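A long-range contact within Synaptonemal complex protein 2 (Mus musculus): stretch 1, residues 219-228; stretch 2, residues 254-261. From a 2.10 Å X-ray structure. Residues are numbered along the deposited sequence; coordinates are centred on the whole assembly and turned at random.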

# COMPACT_ATOMS: atom_id res chain seq x y z
N GLN A 219 -2.26 -9.06 -5.71
CA GLN A 219 -2.11 -9.78 -6.98
C GLN A 219 -2.11 -8.82 -8.16
O GLN A 219 -1.27 -8.92 -9.06
N VAL A 220 -3.05 -7.87 -8.16
CA VAL A 220 -3.13 -6.92 -9.27
C VAL A 220 -1.90 -6.03 -9.30
O VAL A 220 -1.31 -5.80 -10.36
N GLY A 221 -1.49 -5.50 -8.14
CA GLY A 221 -0.34 -4.61 -8.12
C GLY A 221 0.94 -5.27 -8.59
O GLY A 221 1.78 -4.64 -9.24
N ILE A 222 1.12 -6.55 -8.24
CA ILE A 222 2.30 -7.28 -8.70
C ILE A 222 2.23 -7.50 -10.20
O ILE A 222 3.21 -7.26 -10.92
N VAL A 223 1.09 -8.00 -10.70
CA VAL A 223 0.89 -8.11 -12.14
C VAL A 223 1.14 -6.77 -12.81
O VAL A 223 1.83 -6.67 -13.83
N GLU A 224 0.58 -5.71 -12.23
CA GLU A 224 0.75 -4.37 -12.79
C GLU A 224 2.21 -3.97 -12.79
O GLU A 224 2.70 -3.42 -13.79
N ALA A 225 2.92 -4.22 -11.69
CA ALA A 225 4.34 -3.89 -11.66
C ALA A 225 5.10 -4.67 -12.73
O ALA A 225 5.92 -4.11 -13.47
N LEU A 226 4.84 -5.98 -12.84
CA LEU A 226 5.54 -6.80 -13.82
C LEU A 226 5.27 -6.31 -15.23
O LEU A 226 6.18 -6.32 -16.08
N CYS A 227 4.05 -5.86 -15.51
CA CYS A 227 3.73 -5.41 -16.86
C CYS A 227 4.26 -4.00 -17.14
O CYS A 227 4.56 -3.68 -18.30
N ARG A 228 4.40 -3.16 -16.11
CA ARG A 228 5.03 -1.86 -16.31
C ARG A 228 6.53 -2.00 -16.57
O ARG A 228 7.11 -1.19 -17.30
N GLU A 254 -1.38 -13.49 -22.40
CA GLU A 254 -2.49 -12.85 -23.11
C GLU A 254 -2.86 -11.48 -22.56
O GLU A 254 -3.69 -10.79 -23.16
N ILE A 255 -2.27 -11.05 -21.44
CA ILE A 255 -2.60 -9.74 -20.89
C ILE A 255 -2.08 -8.67 -21.85
O ILE A 255 -0.88 -8.58 -22.12
N LYS A 256 -3.00 -7.85 -22.36
CA LYS A 256 -2.68 -6.75 -23.26
C LYS A 256 -2.60 -5.46 -22.46
O LYS A 256 -3.50 -5.17 -21.66
N ASP A 257 -1.53 -4.69 -22.67
CA ASP A 257 -1.36 -3.44 -21.94
C ASP A 257 -2.56 -2.51 -22.13
O ASP A 257 -2.97 -1.81 -21.20
N CYS A 258 -3.16 -2.52 -23.33
CA CYS A 258 -4.17 -1.52 -23.67
C CYS A 258 -5.53 -1.80 -23.03
O CYS A 258 -6.36 -0.88 -22.94
N GLU A 259 -5.79 -3.03 -22.59
CA GLU A 259 -6.97 -3.35 -21.80
C GLU A 259 -6.57 -3.94 -20.44
O GLU A 259 -7.16 -4.92 -19.97
N PHE A 260 -5.56 -3.33 -19.80
CA PHE A 260 -4.89 -4.00 -18.69
C PHE A 260 -5.87 -4.33 -17.57
O PHE A 260 -5.91 -5.47 -17.10
N GLU A 261 -6.65 -3.34 -17.12
CA GLU A 261 -7.47 -3.49 -15.92
C GLU A 261 -8.44 -4.66 -16.03
O GLU A 261 -8.61 -5.43 -15.07

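What forms the apolar centre of the contact? F260 does, at the start of the helix that closes the second stretch. Its CA-to-CB bond points toward the first helix, and with chi1 t and chi2 at 84° the ring reaches the helix backbone: F260 CZ lies 3.4 Å from E224 CA and 3.7 Å from E224 CB. So close an approach to a main-chain carbon makes the helix surface itself part of the ring's packing. V223, also pointing toward the other stretch and in rotamer t, brings V223 CG1 to 3.9 Å from F260 CZ.

How does the sulfur of C227 fit in? One turn on from V223, C227 points toward the second stretch with chi1 m. C227 SG sits 3.8 Å from F260 CE1 and 5.2 Å from the ring centroid, close to the ring plane, so the sulfur meets the aromatic edge.

What does I255 add? Five residues before F260, it too points toward the helix, with chi1 m and chi2 t. I255 CD1 lies 3.9 Å from V223 CG1, while I255 CG2, branching at CB, lies 4.4 Å from C227 SG; V223 and C227 each touch both I255 and F260.

Where does the contact turn polar? At D257, whose CA-to-CB bond runs sideways; with chi1 m its carboxylate comes nearer the helix, yet D257 OD2 remains 4.4 Å from C227 O. No hydrogen bond crosses between the stretches, and D257 OD1 is satisfied elsewhere in the structure. E224, with chi1 and chi2 both t, pairs within its own helix: R228 NH1 and E224 OE2 form a salt bridge at 2.6 Å, its hydrogen bond weak at 120°. On the second stretch, K256 NZ forms a salt bridge with E259 OE2 at 3.3 Å. Apolar packing joins the two stretches.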

# COMPACT_ATOMS: atom_id res chain seq x y z
CB GLN A 219 -3.23 -10.82 -7.15
CG GLN A 219 -3.07 -12.12 -6.35
CD GLN A 219 -4.15 -13.16 -6.69
OE1 GLN A 219 -5.33 -12.84 -6.74
NE2 GLN A 219 -3.73 -14.40 -6.94
CB VAL A 220 -4.41 -6.06 -9.17
CG1 VAL A 220 -4.47 -5.08 -10.35
CG2 VAL A 220 -5.64 -6.93 -9.10
CB ILE A 222 2.44 -8.62 -7.96
CG1 ILE A 222 2.81 -8.39 -6.50
CG2 ILE A 222 3.46 -9.50 -8.71
CD1 ILE A 222 2.68 -9.64 -5.65
CB VAL A 223 -0.53 -8.63 -12.47
CG1 VAL A 223 -0.78 -8.53 -13.97
CG2 VAL A 223 -0.73 -10.08 -12.00
CB GLU A 224 -0.08 -3.34 -12.01
CG GLU A 224 0.23 -1.90 -12.43
CD GLU A 224 -0.53 -0.85 -11.61
OE1 GLU A 224 -1.34 -1.24 -10.75
OE2 GLU A 224 -0.31 0.36 -11.84
CB ALA A 225 4.92 -4.15 -10.27
CB LEU A 226 5.16 -8.28 -13.67
CG LEU A 226 5.63 -8.98 -12.38
CD1 LEU A 226 5.03 -10.37 -12.25
CD2 LEU A 226 7.17 -9.03 -12.24
CB CYS A 227 2.21 -5.47 -17.10
SG CYS A 227 1.55 -7.18 -17.14
CB ARG A 228 4.81 -0.96 -15.10
CG ARG A 228 3.36 -0.65 -14.77
CD ARG A 228 3.25 0.45 -13.69
NE ARG A 228 2.94 1.70 -14.36
CZ ARG A 228 1.74 2.24 -14.42
NH1 ARG A 228 0.72 1.67 -13.79
NH2 ARG A 228 1.57 3.36 -15.09
CB GLU A 254 -3.74 -13.75 -23.09
CG GLU A 254 -3.54 -15.08 -23.78
CD GLU A 254 -3.34 -14.93 -25.27
OE1 GLU A 254 -2.72 -15.82 -25.88
OE2 GLU A 254 -3.79 -13.93 -25.86
CB ILE A 255 -2.02 -9.56 -19.49
CG1 ILE A 255 -2.54 -10.64 -18.54
CG2 ILE A 255 -2.32 -8.17 -18.96
CD1 ILE A 255 -1.90 -10.57 -17.16
CB LYS A 256 -3.73 -6.63 -24.37
CG LYS A 256 -4.06 -7.94 -25.07
CD LYS A 256 -5.18 -7.79 -26.11
CE LYS A 256 -6.50 -7.38 -25.46
NZ LYS A 256 -7.11 -8.48 -24.66
CB ASP A 257 -0.07 -2.73 -22.37
CG ASP A 257 1.21 -3.43 -21.86
OD1 ASP A 257 1.14 -4.59 -21.41
OD2 ASP A 257 2.30 -2.81 -21.93
CB CYS A 258 -4.32 -1.42 -25.19
SG CYS A 258 -4.91 -2.91 -25.99
CB GLU A 259 -7.88 -4.32 -22.54
CG GLU A 259 -8.26 -3.86 -23.94
CD GLU A 259 -9.33 -4.72 -24.56
OE1 GLU A 259 -10.26 -4.16 -25.17
OE2 GLU A 259 -9.24 -5.97 -24.44
CB PHE A 260 -3.75 -3.14 -18.14
CG PHE A 260 -3.12 -3.75 -16.92
CD1 PHE A 260 -2.13 -4.71 -17.06
CD2 PHE A 260 -3.56 -3.41 -15.65
CE1 PHE A 260 -1.58 -5.30 -15.95
CE2 PHE A 260 -3.02 -4.00 -14.54
CZ PHE A 260 -2.03 -4.95 -14.69
CB GLU A 261 -8.23 -2.19 -15.64
CG GLU A 261 -7.35 -0.99 -15.32
CD GLU A 261 -6.63 -1.12 -13.98
OE1 GLU A 261 -5.40 -1.35 -13.99
OE2 GLU A 261 -7.29 -1.00 -12.93